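Local structure of putative NADH Oxidase (Clostridium acetobutylicum, 3E10) at residues W113-Q117 against K137-V141; R51-L57 against L67-A73; A37-P42 against K82-M88. The protein probably acts as a flavin-dependent oxidoreductase of the nitroreductase family, a dimer that binds flavin mononucleotide. All blocks are in the same frame, centred on the assembly; numbering follows the deposited sequence.

Contact 1: W113-Q117 against K137-V141; sequences WLGAQ and KPFCV. With FMN (flavin mononucleotide), chain L.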
loop_
_atom_site.group_PDB
_atom_site.type_symbol
_atom_site.label_atom_id
_atom_site.label_comp_id
_atom_site.label_asym_id
_atom_site.label_seq_id
_atom_site.Cartn_x
_atom_site.Cartn_y
_atom_site.Cartn_z
ATOM N N TRP B 113 8.847 -7.275 1.928
ATOM C CA TRP B 113 8.803 -6.051 2.731
ATOM C C TRP B 113 9.367 -6.368 4.097
ATOM O O TRP B 113 8.871 -7.262 4.785
ATOM C CB TRP B 113 7.341 -5.618 2.806
ATOM C CG TRP B 113 6.954 -4.391 3.509
ATOM C CD1 TRP B 113 7.577 -3.749 4.553
ATOM C CD2 TRP B 113 5.754 -3.660 3.255
ATOM N NE1 TRP B 113 6.839 -2.645 4.931
ATOM C CE2 TRP B 113 5.693 -2.600 4.179
ATOM C CE3 TRP B 113 4.717 -3.812 2.330
ATOM C CZ2 TRP B 113 4.646 -1.674 4.180
ATOM C CZ3 TRP B 113 3.664 -2.939 2.358
ATOM C CH2 TRP B 113 3.629 -1.889 3.290
ATOM N N LEU B 114 10.411 -5.628 4.465
ATOM C CA LEU B 114 11.047 -5.747 5.777
ATOM C C LEU B 114 10.687 -4.500 6.582
ATOM O O LEU B 114 11.223 -3.416 6.345
ATOM C CB LEU B 114 12.553 -5.935 5.609
ATOM C CG LEU B 114 12.986 -7.115 4.708
ATOM C CD1 LEU B 114 14.519 -7.099 4.542
ATOM C CD2 LEU B 114 12.480 -8.457 5.188
ATOM N N GLY B 115 9.752 -4.652 7.515
ATOM C CA GLY B 115 9.212 -3.511 8.239
ATOM C C GLY B 115 10.277 -2.792 9.060
ATOM O O GLY B 115 11.211 -3.417 9.596
ATOM N N ALA B 116 10.155 -1.484 9.151
ATOM C CA ALA B 116 11.030 -0.675 10.017
ATOM C C ALA B 116 10.209 0.280 10.879
ATOM O O ALA B 116 9.977 0.008 12.064
ATOM C CB ALA B 116 12.118 0.043 9.188
ATOM N N GLN B 117 9.694 1.344 10.268
ATOM C CA GLN B 117 8.807 2.289 10.945
ATOM C C GLN B 117 7.602 1.503 11.497
ATOM O O GLN B 117 7.027 0.706 10.769
ATOM C CB GLN B 117 8.342 3.366 9.981
ATOM C CG GLN B 117 7.241 4.284 10.469
ATOM C CD GLN B 117 7.704 5.283 11.515
ATOM O OE1 GLN B 117 8.874 5.330 11.886
ATOM N NE2 GLN B 117 6.778 6.104 11.968
ATOM N N LYS B 137 13.260 10.056 7.168
ATOM C CA LYS B 137 12.722 9.041 8.050
ATOM C C LYS B 137 12.701 7.683 7.392
ATOM O O LYS B 137 12.064 7.514 6.337
ATOM C CB LYS B 137 11.280 9.400 8.399
ATOM C CG LYS B 137 11.214 10.785 9.069
ATOM C CD LYS B 137 9.801 11.129 9.545
ATOM C CE LYS B 137 9.319 10.259 10.706
ATOM N NZ LYS B 137 10.052 10.536 11.990
ATOM N N PRO B 138 13.390 6.711 8.000
ATOM C CA PRO B 138 13.305 5.356 7.463
ATOM C C PRO B 138 11.901 4.779 7.526
ATOM O O PRO B 138 11.196 4.964 8.510
ATOM C CB PRO B 138 14.223 4.556 8.368
ATOM C CG PRO B 138 15.111 5.559 9.037
ATOM C CD PRO B 138 14.338 6.795 9.131
ATOM N N PHE B 139 11.500 4.110 6.452
ATOM C CA PHE B 139 10.194 3.468 6.388
ATOM C C PHE B 139 10.277 1.934 6.399
ATOM O O PHE B 139 9.724 1.269 7.275
ATOM C CB PHE B 139 9.376 3.949 5.189
ATOM C CG PHE B 139 8.039 3.255 5.100
ATOM C CD1 PHE B 139 7.046 3.526 6.015
ATOM C CD2 PHE B 139 7.805 2.250 4.170
ATOM C CE1 PHE B 139 5.829 2.878 5.957
ATOM C CE2 PHE B 139 6.577 1.576 4.132
ATOM C CZ PHE B 139 5.602 1.884 5.008
ATOM N N CYS B 140 10.985 1.368 5.426
ATOM C CA CYS B 140 11.141 -0.072 5.338
ATOM C C CYS B 140 12.318 -0.371 4.428
ATOM O O CYS B 140 12.868 0.536 3.785
ATOM C CB CYS B 140 9.869 -0.766 4.825
ATOM S SG CYS B 140 9.580 -0.659 3.038
ATOM N N VAL B 141 12.689 -1.637 4.372
ATOM C CA VAL B 141 13.629 -2.128 3.359
ATOM C C VAL B 141 12.913 -3.212 2.581
ATOM O O VAL B 141 12.186 -4.007 3.160
ATOM C CB VAL B 141 14.908 -2.689 3.986
ATOM C CG1 VAL B 141 15.849 -3.235 2.905
ATOM C CG2 VAL B 141 15.612 -1.659 4.889
HETATM N N1 FMN L . 8.416 -10.259 6.430
HETATM C C2 FMN L . 9.637 -10.522 6.979
HETATM O O2 FMN L . 10.212 -11.590 6.723
HETATM N N3 FMN L . 10.226 -9.587 7.787
HETATM C C4 FMN L . 9.605 -8.416 8.164
HETATM O O4 FMN L . 10.186 -7.588 8.905
HETATM C C4A FMN L . 8.363 -8.138 7.590
HETATM N N5 FMN L . 7.742 -6.953 7.878
HETATM C C5A FMN L . 6.531 -6.664 7.251
HETATM C C6 FMN L . 5.914 -5.452 7.545
HETATM C C7 FMN L . 4.695 -5.103 6.954
HETATM C C7M FMN L . 4.085 -3.776 7.212
HETATM C C8 FMN L . 4.118 -5.991 6.032
HETATM C C8M FMN L . 2.916 -5.550 5.192
HETATM C C9 FMN L . 4.754 -7.206 5.749
HETATM C C9A FMN L . 5.943 -7.566 6.359
HETATM N N10 FMN L . 6.576 -8.788 6.110
HETATM C C10 FMN L . 7.805 -9.063 6.694
HETATM C "C1'" FMN L . 5.982 -9.728 5.147
HETATM C "C2'" FMN L . 4.817 -10.485 5.803
HETATM O "O2'" FMN L . 5.262 -11.450 6.753
HETATM C "C3'" FMN L . 4.005 -11.201 4.718
HETATM O "O3'" FMN L . 3.397 -10.212 3.905
HETATM C "C4'" FMN L . 2.938 -12.170 5.263
HETATM O "O4'" FMN L . 3.543 -13.286 5.909
HETATM C "C5'" FMN L . 1.979 -12.697 4.197
HETATM O "O5'" FMN L . 2.671 -13.432 3.180
HETATM P P FMN L . 2.651 -12.916 1.668
HETATM O O1P FMN L . 1.215 -12.704 1.262
HETATM O O2P FMN L . 3.396 -11.624 1.593
HETATM O O3P FMN L . 3.299 -14.041 0.892
HETATM O O HOH W 1 7.671 -0.704 7.397
HETATM O O HOH W 2 11.004 6.675 10.620
HETATM O O HOH W 3 8.037 8.782 13.403
#

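Contact 2: R51-L57 against L67-A73; sequences RENIDKL and LKTAPLA. With EDO (1,2-ethanediol), chain O.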
loop_
_atom_site.group_PDB
_atom_site.type_symbol
_atom_site.label_atom_id
_atom_site.label_comp_id
_atom_site.label_asym_id
_atom_site.label_seq_id
_atom_site.Cartn_x
_atom_site.Cartn_y
_atom_site.Cartn_z
ATOM N N ARG B 51 27.229 -6.190 -2.097
ATOM C CA ARG B 51 26.841 -7.315 -1.286
ATOM C C ARG B 51 27.301 -7.163 0.176
ATOM O O ARG B 51 26.572 -7.515 1.097
ATOM C CB ARG B 51 27.248 -8.622 -1.976
ATOM C CG ARG B 51 26.196 -9.084 -3.099
ATOM C CD ARG B 51 24.859 -9.601 -2.450
ATOM N NE ARG B 51 25.274 -10.464 -1.369
ATOM C CZ ARG B 51 24.694 -10.608 -0.195
ATOM N NH1 ARG B 51 23.543 -10.046 0.114
ATOM N NH2 ARG B 51 25.271 -11.407 0.682
ATOM N N GLU B 52 28.466 -6.560 0.408
ATOM C CA GLU B 52 28.890 -6.306 1.770
ATOM C C GLU B 52 27.939 -5.343 2.510
ATOM O O GLU B 52 27.610 -5.548 3.683
ATOM C CB GLU B 52 30.293 -5.715 1.781
ATOM C CG GLU B 52 30.822 -5.476 3.161
ATOM N N ASN B 53 27.501 -4.299 1.822
ATOM C CA ASN B 53 26.551 -3.353 2.444
ATOM C C ASN B 53 25.175 -3.976 2.658
ATOM O O ASN B 53 24.521 -3.714 3.666
ATOM C CB ASN B 53 26.439 -2.083 1.628
ATOM C CG ASN B 53 27.714 -1.251 1.672
ATOM O OD1 ASN B 53 28.564 -1.470 2.522
ATOM N ND2 ASN B 53 27.838 -0.295 0.757
ATOM N N ILE B 54 24.739 -4.800 1.715
ATOM C CA ILE B 54 23.451 -5.505 1.848
ATOM C C ILE B 54 23.490 -6.452 3.054
ATOM O O ILE B 54 22.564 -6.503 3.872
ATOM C CB ILE B 54 23.054 -6.220 0.553
ATOM C CG1 ILE B 54 22.846 -5.237 -0.601
ATOM C CG2 ILE B 54 21.779 -7.049 0.732
ATOM C CD1 ILE B 54 22.780 -5.929 -2.014
ATOM N N ASP B 55 24.586 -7.195 3.201
ATOM C CA ASP B 55 24.706 -8.113 4.329
ATOM C C ASP B 55 24.720 -7.340 5.663
ATOM O O ASP B 55 24.093 -7.758 6.653
ATOM C CB ASP B 55 25.963 -8.979 4.150
ATOM C CG ASP B 55 25.922 -10.250 4.977
ATOM O OD1 ASP B 55 25.197 -11.195 4.608
ATOM O OD2 ASP B 55 26.626 -10.303 5.998
ATOM N N LYS B 56 25.419 -6.223 5.699
ATOM C CA LYS B 56 25.444 -5.360 6.870
ATOM C C LYS B 56 24.030 -4.904 7.215
ATOM O O LYS B 56 23.644 -4.847 8.379
ATOM C CB LYS B 56 26.331 -4.140 6.604
ATOM C CG LYS B 56 26.372 -3.105 7.730
ATOM C CD LYS B 56 27.202 -1.887 7.354
ATOM C CE LYS B 56 27.132 -0.808 8.422
ATOM N NZ LYS B 56 28.199 0.205 8.217
ATOM N N LEU B 57 23.279 -4.561 6.177
ATOM C CA LEU B 57 21.938 -4.039 6.332
ATOM C C LEU B 57 20.998 -5.070 6.968
ATOM O O LEU B 57 20.053 -4.692 7.689
ATOM C CB LEU B 57 21.437 -3.559 4.964
ATOM C CG LEU B 57 20.046 -2.915 4.896
ATOM C CD1 LEU B 57 19.974 -1.616 5.698
ATOM C CD2 LEU B 57 19.669 -2.717 3.408
ATOM N N LEU B 67 18.081 -10.459 3.469
ATOM C CA LEU B 67 19.105 -9.621 2.877
ATOM C C LEU B 67 20.424 -10.375 2.738
ATOM O O LEU B 67 21.280 -9.990 1.945
ATOM C CB LEU B 67 19.302 -8.352 3.704
ATOM C CG LEU B 67 18.154 -7.339 3.576
ATOM C CD1 LEU B 67 18.199 -6.321 4.707
ATOM C CD2 LEU B 67 18.247 -6.678 2.190
ATOM N N LYS B 68 20.597 -11.454 3.478
ATOM C CA LYS B 68 21.860 -12.186 3.403
ATOM C C LYS B 68 22.099 -12.867 2.062
ATOM O O LYS B 68 23.246 -13.168 1.718
ATOM C CB LYS B 68 21.967 -13.203 4.536
ATOM C CG LYS B 68 21.964 -12.540 5.916
ATOM C CD LYS B 68 22.171 -13.548 7.012
ATOM C CE LYS B 68 22.174 -12.893 8.378
ATOM N NZ LYS B 68 23.128 -11.742 8.480
ATOM N N THR B 69 21.032 -13.112 1.311
ATOM C CA THR B 69 21.169 -13.641 -0.060
ATOM C C THR B 69 20.718 -12.689 -1.155
ATOM O O THR B 69 20.902 -12.972 -2.345
ATOM C CB THR B 69 20.476 -15.001 -0.237
ATOM O OG1 THR B 69 19.066 -14.839 -0.054
ATOM C CG2 THR B 69 21.021 -16.085 0.761
ATOM N N ALA B 70 20.145 -11.547 -0.791
ATOM C CA ALA B 70 19.567 -10.653 -1.778
ATOM C C ALA B 70 20.640 -9.946 -2.591
ATOM O O ALA B 70 21.576 -9.395 -2.011
ATOM C CB ALA B 70 18.685 -9.586 -1.078
ATOM N N PRO B 71 20.528 -9.961 -3.924
ATOM C CA PRO B 71 21.409 -9.136 -4.729
ATOM C C PRO B 71 21.010 -7.670 -4.864
ATOM O O PRO B 71 21.761 -6.881 -5.455
ATOM C CB PRO B 71 21.281 -9.771 -6.114
ATOM C CG PRO B 71 19.839 -10.242 -6.143
ATOM C CD PRO B 71 19.673 -10.811 -4.776
ATOM N N LEU B 72 19.831 -7.324 -4.340
ATOM C CA LEU B 72 19.335 -5.966 -4.413
ATOM C C LEU B 72 18.570 -5.669 -3.136
ATOM O O LEU B 72 17.806 -6.508 -2.657
ATOM C CB LEU B 72 18.355 -5.807 -5.587
ATOM C CG LEU B 72 17.676 -4.451 -5.805
ATOM C CD1 LEU B 72 18.686 -3.370 -6.121
ATOM C CD2 LEU B 72 16.652 -4.565 -6.934
ATOM N N ALA B 73 18.797 -4.484 -2.600
ATOM C CA ALA B 73 17.943 -3.957 -1.522
ATOM C C ALA B 73 17.521 -2.544 -1.863
ATOM O O ALA B 73 18.319 -1.769 -2.421
ATOM C CB ALA B 73 18.695 -3.956 -0.170
HETATM C C1 EDO O . 24.088 -0.477 4.793
HETATM O O1 EDO O . 24.797 -1.570 5.363
HETATM C C2 EDO O . 24.926 0.777 4.943
HETATM O O2 EDO O . 25.847 0.827 3.853
#

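Contact 3: A37-P42 against K82-M88; sequences AGNQQP and KMKISEM. With FMN (flavin mononucleotide), chain C.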
loop_
_atom_site.group_PDB
_atom_site.type_symbol
_atom_site.label_atom_id
_atom_site.label_comp_id
_atom_site.label_asym_id
_atom_site.label_seq_id
_atom_site.Cartn_x
_atom_site.Cartn_y
_atom_site.Cartn_z
ATOM N N ALA B 37 -1.158 11.160 0.009
ATOM C CA ALA B 37 -2.037 12.191 0.587
ATOM C C ALA B 37 -1.591 13.552 0.097
ATOM O O ALA B 37 -0.401 13.899 0.143
ATOM C CB ALA B 37 -2.022 12.103 2.112
ATOM N N GLY B 38 -2.541 14.341 -0.400
ATOM C CA GLY B 38 -2.159 15.659 -0.921
ATOM C C GLY B 38 -1.259 15.648 -2.157
ATOM O O GLY B 38 -0.677 16.659 -2.496
ATOM N N ASN B 39 -1.105 14.493 -2.812
ATOM C CA ASN B 39 -0.097 14.299 -3.827
ATOM C C ASN B 39 1.306 14.735 -3.343
ATOM O O ASN B 39 2.113 15.249 -4.126
ATOM C CB ASN B 39 -0.452 15.067 -5.110
ATOM C CG ASN B 39 0.370 14.633 -6.316
ATOM O OD1 ASN B 39 0.784 13.476 -6.442
ATOM N ND2 ASN B 39 0.622 15.582 -7.222
ATOM N N GLN B 40 1.567 14.518 -2.057
ATOM C CA GLN B 40 2.813 15.003 -1.471
ATOM C C GLN B 40 4.056 14.228 -1.901
ATOM O O GLN B 40 5.167 14.749 -1.777
ATOM C CB GLN B 40 2.723 15.080 0.064
ATOM C CG GLN B 40 2.616 13.766 0.807
ATOM C CD GLN B 40 2.225 13.944 2.249
ATOM O OE1 GLN B 40 2.297 15.077 2.784
ATOM N NE2 GLN B 40 1.768 12.858 2.891
ATOM N N GLN B 41 3.877 13.004 -2.398
ATOM C CA GLN B 41 5.004 12.210 -2.943
ATOM C C GLN B 41 6.267 12.321 -2.096
ATOM O O GLN B 41 7.265 12.880 -2.551
ATOM C CB GLN B 41 5.318 12.633 -4.387
ATOM C CG GLN B 41 4.146 12.513 -5.363
ATOM C CD GLN B 41 4.408 13.168 -6.707
ATOM O OE1 GLN B 41 3.543 13.903 -7.235
ATOM N NE2 GLN B 41 5.528 12.880 -7.295
ATOM N N PRO B 42 6.231 11.797 -0.864
ATOM C CA PRO B 42 7.271 12.157 0.125
ATOM C C PRO B 42 8.511 11.244 0.087
ATOM O O PRO B 42 9.420 11.401 0.898
ATOM C CB PRO B 42 6.531 12.017 1.433
ATOM C CG PRO B 42 5.612 10.845 1.193
ATOM C CD PRO B 42 5.171 10.972 -0.257
ATOM N N LYS B 82 9.010 17.291 2.605
ATOM C CA LYS B 82 8.074 17.133 1.509
ATOM C C LYS B 82 6.636 16.916 1.973
ATOM O O LYS B 82 5.724 16.858 1.150
ATOM C CB LYS B 82 8.511 15.979 0.614
ATOM C CG LYS B 82 9.850 16.226 -0.023
ATOM C CD LYS B 82 10.233 15.093 -0.946
ATOM C CE LYS B 82 11.475 15.449 -1.767
ATOM N NZ LYS B 82 12.724 15.348 -0.962
HETATM N N MSE B 83 6.415 16.813 3.274
HETATM C CA MSE B 83 5.087 16.476 3.763
HETATM C C MSE B 83 4.189 17.687 3.899
HETATM O O MSE B 83 4.499 18.616 4.656
HETATM C CB MSE B 83 5.155 15.786 5.104
HETATM C CG MSE B 83 5.933 14.484 5.079
HETATM SE SE MSE B 83 6.120 13.761 6.831
HETATM C CE MSE B 83 7.400 12.404 6.428
ATOM N N LYS B 84 3.087 17.648 3.182
ATOM C CA LYS B 84 1.958 18.575 3.343
ATOM C C LYS B 84 0.948 18.029 4.367
ATOM O O LYS B 84 0.287 18.786 5.075
ATOM C CB LYS B 84 1.252 18.747 1.999
ATOM C CG LYS B 84 2.121 19.252 0.857
ATOM C CD LYS B 84 1.429 19.015 -0.508
ATOM C CE LYS B 84 2.211 19.660 -1.657
ATOM N NZ LYS B 84 3.352 18.845 -2.197
ATOM N N ILE B 85 0.863 16.697 4.446
ATOM C CA ILE B 85 -0.048 15.983 5.332
ATOM C C ILE B 85 0.791 14.923 6.054
ATOM O O ILE B 85 0.824 13.746 5.687
ATOM C CB ILE B 85 -1.226 15.340 4.532
ATOM C CG1 ILE B 85 -1.953 16.433 3.744
ATOM C CG2 ILE B 85 -2.189 14.621 5.479
ATOM C CD1 ILE B 85 -2.856 15.900 2.687
ATOM N N SER B 86 1.490 15.349 7.098
ATOM C CA SER B 86 2.406 14.463 7.765
ATOM C C SER B 86 1.702 13.336 8.502
ATOM O O SER B 86 2.299 12.308 8.781
ATOM C CB SER B 86 3.230 15.231 8.789
ATOM O OG SER B 86 2.445 15.796 9.820
ATOM N N GLU B 87 0.423 13.513 8.788
ATOM C CA GLU B 87 -0.339 12.496 9.475
ATOM C C GLU B 87 -0.428 11.195 8.676
ATOM O O GLU B 87 -0.697 10.138 9.247
ATOM C CB GLU B 87 -1.761 13.001 9.717
ATOM C CG GLU B 87 -1.881 14.129 10.729
ATOM C CD GLU B 87 -1.708 15.543 10.138
ATOM O OE1 GLU B 87 -1.379 15.700 8.942
ATOM O OE2 GLU B 87 -1.921 16.513 10.917
HETATM N N MSE B 88 -0.255 11.291 7.362
HETATM C CA MSE B 88 -0.506 10.109 6.535
HETATM C C MSE B 88 0.716 9.588 5.784
HETATM O O MSE B 88 0.576 8.737 4.935
HETATM C CB MSE B 88 -1.669 10.363 5.579
HETATM C CG MSE B 88 -3.016 10.328 6.276
HETATM SE SE MSE B 88 -4.408 11.098 5.210
HETATM C CE MSE B 88 -5.725 11.218 6.591
HETATM N N1 FMN C . -8.109 12.177 -2.306
HETATM C C2 FMN C . -9.226 12.877 -1.919
HETATM O O2 FMN C . -9.951 13.408 -2.765
HETATM N N3 FMN C . -9.610 12.939 -0.603
HETATM C C4 FMN C . -8.837 12.415 0.414
HETATM O O4 FMN C . -9.243 12.467 1.588
HETATM C C4A FMN C . -7.698 11.679 0.032
HETATM N N5 FMN C . -6.919 11.069 0.979
HETATM C C5A FMN C . -5.818 10.328 0.616
HETATM C C6 FMN C . -5.044 9.695 1.585
HETATM C C7 FMN C . -3.946 8.930 1.261
HETATM C C7M FMN C . -3.154 8.254 2.360
HETATM C C8 FMN C . -3.602 8.774 -0.080
HETATM C C8M FMN C . -2.563 7.750 -0.441
HETATM C C9 FMN C . -4.374 9.403 -1.067
HETATM C C9A FMN C . -5.481 10.181 -0.737
HETATM N N10 FMN C . -6.226 10.856 -1.706
HETATM C C10 FMN C . -7.348 11.565 -1.324
HETATM C "C1'" FMN C . -5.867 10.746 -3.167
HETATM C "C2'" FMN C . -4.676 11.658 -3.488
HETATM O "O2'" FMN C . -5.060 13.026 -3.525
HETATM C "C3'" FMN C . -4.049 11.220 -4.802
HETATM O "O3'" FMN C . -3.499 9.912 -4.626
HETATM C "C4'" FMN C . -2.955 12.197 -5.324
HETATM O "O4'" FMN C . -3.480 13.455 -5.654
HETATM C "C5'" FMN C . -2.221 11.615 -6.523
HETATM O "O5'" FMN C . -3.092 11.455 -7.632
HETATM P P FMN C . -3.274 9.982 -8.247
HETATM O O1P FMN C . -3.964 9.122 -7.200
HETATM O O2P FMN C . -4.134 10.190 -9.477
HETATM O O3P FMN C . -1.894 9.437 -8.614
HETATM O O HOH W 4 3.179 17.437 -4.960
HETATM O O HOH W 5 5.294 17.646 -1.337
#

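Contact 1: W113-Q117 against K137-V141
The indole of Trp113 lies between Cys140 and the flavin: the sulfur of Cys140 sits over one face, with SG 4.2 Å from the centroid of the five-membered ring, and the methyl carbon C8M of FMN lies over the opposite face, displaced toward the rim. At the indole edge, in its plane, NE1 donates to a water that also accepts from Ala116 N, donates to Phe139 O and rests above the centre of the Phe139 ring. Phe139 meets the indole at a slant, its CZ 3.8 Å from Trp113 CZ2. With CG trans to the backbone N (chi1 -178°), Trp113 swings its ring toward this neighbour. The strands 110-115 and 136-145 are neighbours in the central antiparallel sheet of the nitroreductase fold. Leu114 and Val141 form a hydrogen-bonded pair, Leu114 N to Val141 O at 2.7 Å and Val141 N to Leu114 O at 3.0 Å. The strand ends at Gly115, but the chain stays alongside, and Gln117 N donates to Phe139 O at 3.0 Å. On its other flank strand 136-145 faces strand 72-79, where Phe139 and Cys140 both lie opposite Leu76 in a classic beta bulge. Gly115 N donates to O4 of FMN at 3.3 Å.

Contact 2: R51-L57 against L67-A73
Ile54 is the apolar centre of this contact, pointing from helix 51-57 into the bend that leads to strand 72-79. Its CG2 branch presses on the backbone at Leu67 O, 3.2 Å away, and meets Leu67 CD2 at 3.8 Å, while CD1 runs along the chain at Pro71 and Leu72. One turn on, Leu57 adds a second buried patch: CG lies 3.9 Å from Leu67 CD1, and CD2 rests on the methyl of Ala73. A helix is thus laid against the loop and first residues of an inner strand of the antiparallel sheet, with Leu48 of strand 43-48 also touching Ile54 and Val141 of strand 136-145 touching Leu57. Arg51, though partly exposed, is firmly held as well. Successive bends at chi2 and chi3 (-72° and -45°) bring the edge of its guanidinium against the loop carbonyls. NH1 is shared by two of them, Leu67 O at 2.9 Å in the guanidinium plane and Ala70 O at 3.0 Å tilted from it; NH2 adds a weak bond to Lys68 O. The CA of Thr69 lies over one face of the group. The solvent side, by contrast, is loose: Asp55 has two conformers, in one of which OD1 lies near the aliphatic start of the exposed Lys68 and makes a long salt bridge to Arg51 NH2. The ammonium of Lys68 bonds instead to Ser58 OG.

Contact 3: A37-P42 against K82-M88
Gln40 enters the 82-88 loop with CG set between its own backbone N and carbonyl carbon (chi1 68°), and the chain then runs out extended (chi2 -167°), delivering the terminal amide to the backbone of Lys84 and Ile85. There both ends of the amide are used. OE1 accepts a nearly straight bond from Ile85 N at 2.7 Å and a weak one from Lys84 N, while NE2 donates to Ile85 O at 3.1 Å. That oxygen lies in the amide plane of Gln40, but the donor stands above the carbonyl's own plane; Met88 N reaches the same oxygen from the opposite face. A single buried side chain therefore ties down two successive residues of an irregular loop, and Asp92 takes a further bond from NE2. Beside the amide, Ile85 CD1 packs at 3.5 Å on Gly38 N, where the glycine backbone allows close approach. Ala37 CB meets Met88 CB at 3.9 Å, and these two residues, with Asn39, line the FMN pocket; in one of the two conformers of Met88, a selenomethionine, the selenium lies 3.9 Å from C6 of the flavin. On the solvent side Lys84 NZ is linked to Asn39 O through a water. The 37-42 loop leads into strand 43-48, and the 82-88 loop runs from strand 72-79 to Met88, the N-cap of helix 89-106; Pro42 packs on that helix at Asp92 and Met93.

How the contacts relate
Contacts 1 and 2 are joined through the sheet, with centres about 15 Å apart: Val141 CG1 touches Leu57 CD2 at 3.9 Å, and Leu114 CD1 touches Leu67 CD1 at 3.8 Å, so one apolar layer runs from the flavin-side strand 110-115 to helix 51-57. Contact 3 meets contact 1 more lightly, through Lys137 CD and Met83 CE at 4.1 Å, and stays about 16 Å from contact 2 by nearest atoms, across the chain's centre. Two different flavins are involved. Contact 1 borders one and contact 3 the other, which is hydrogen-bonded by Ser10 and Arg157 of the second subunit, among others; each site in the dimer thus draws on both chains.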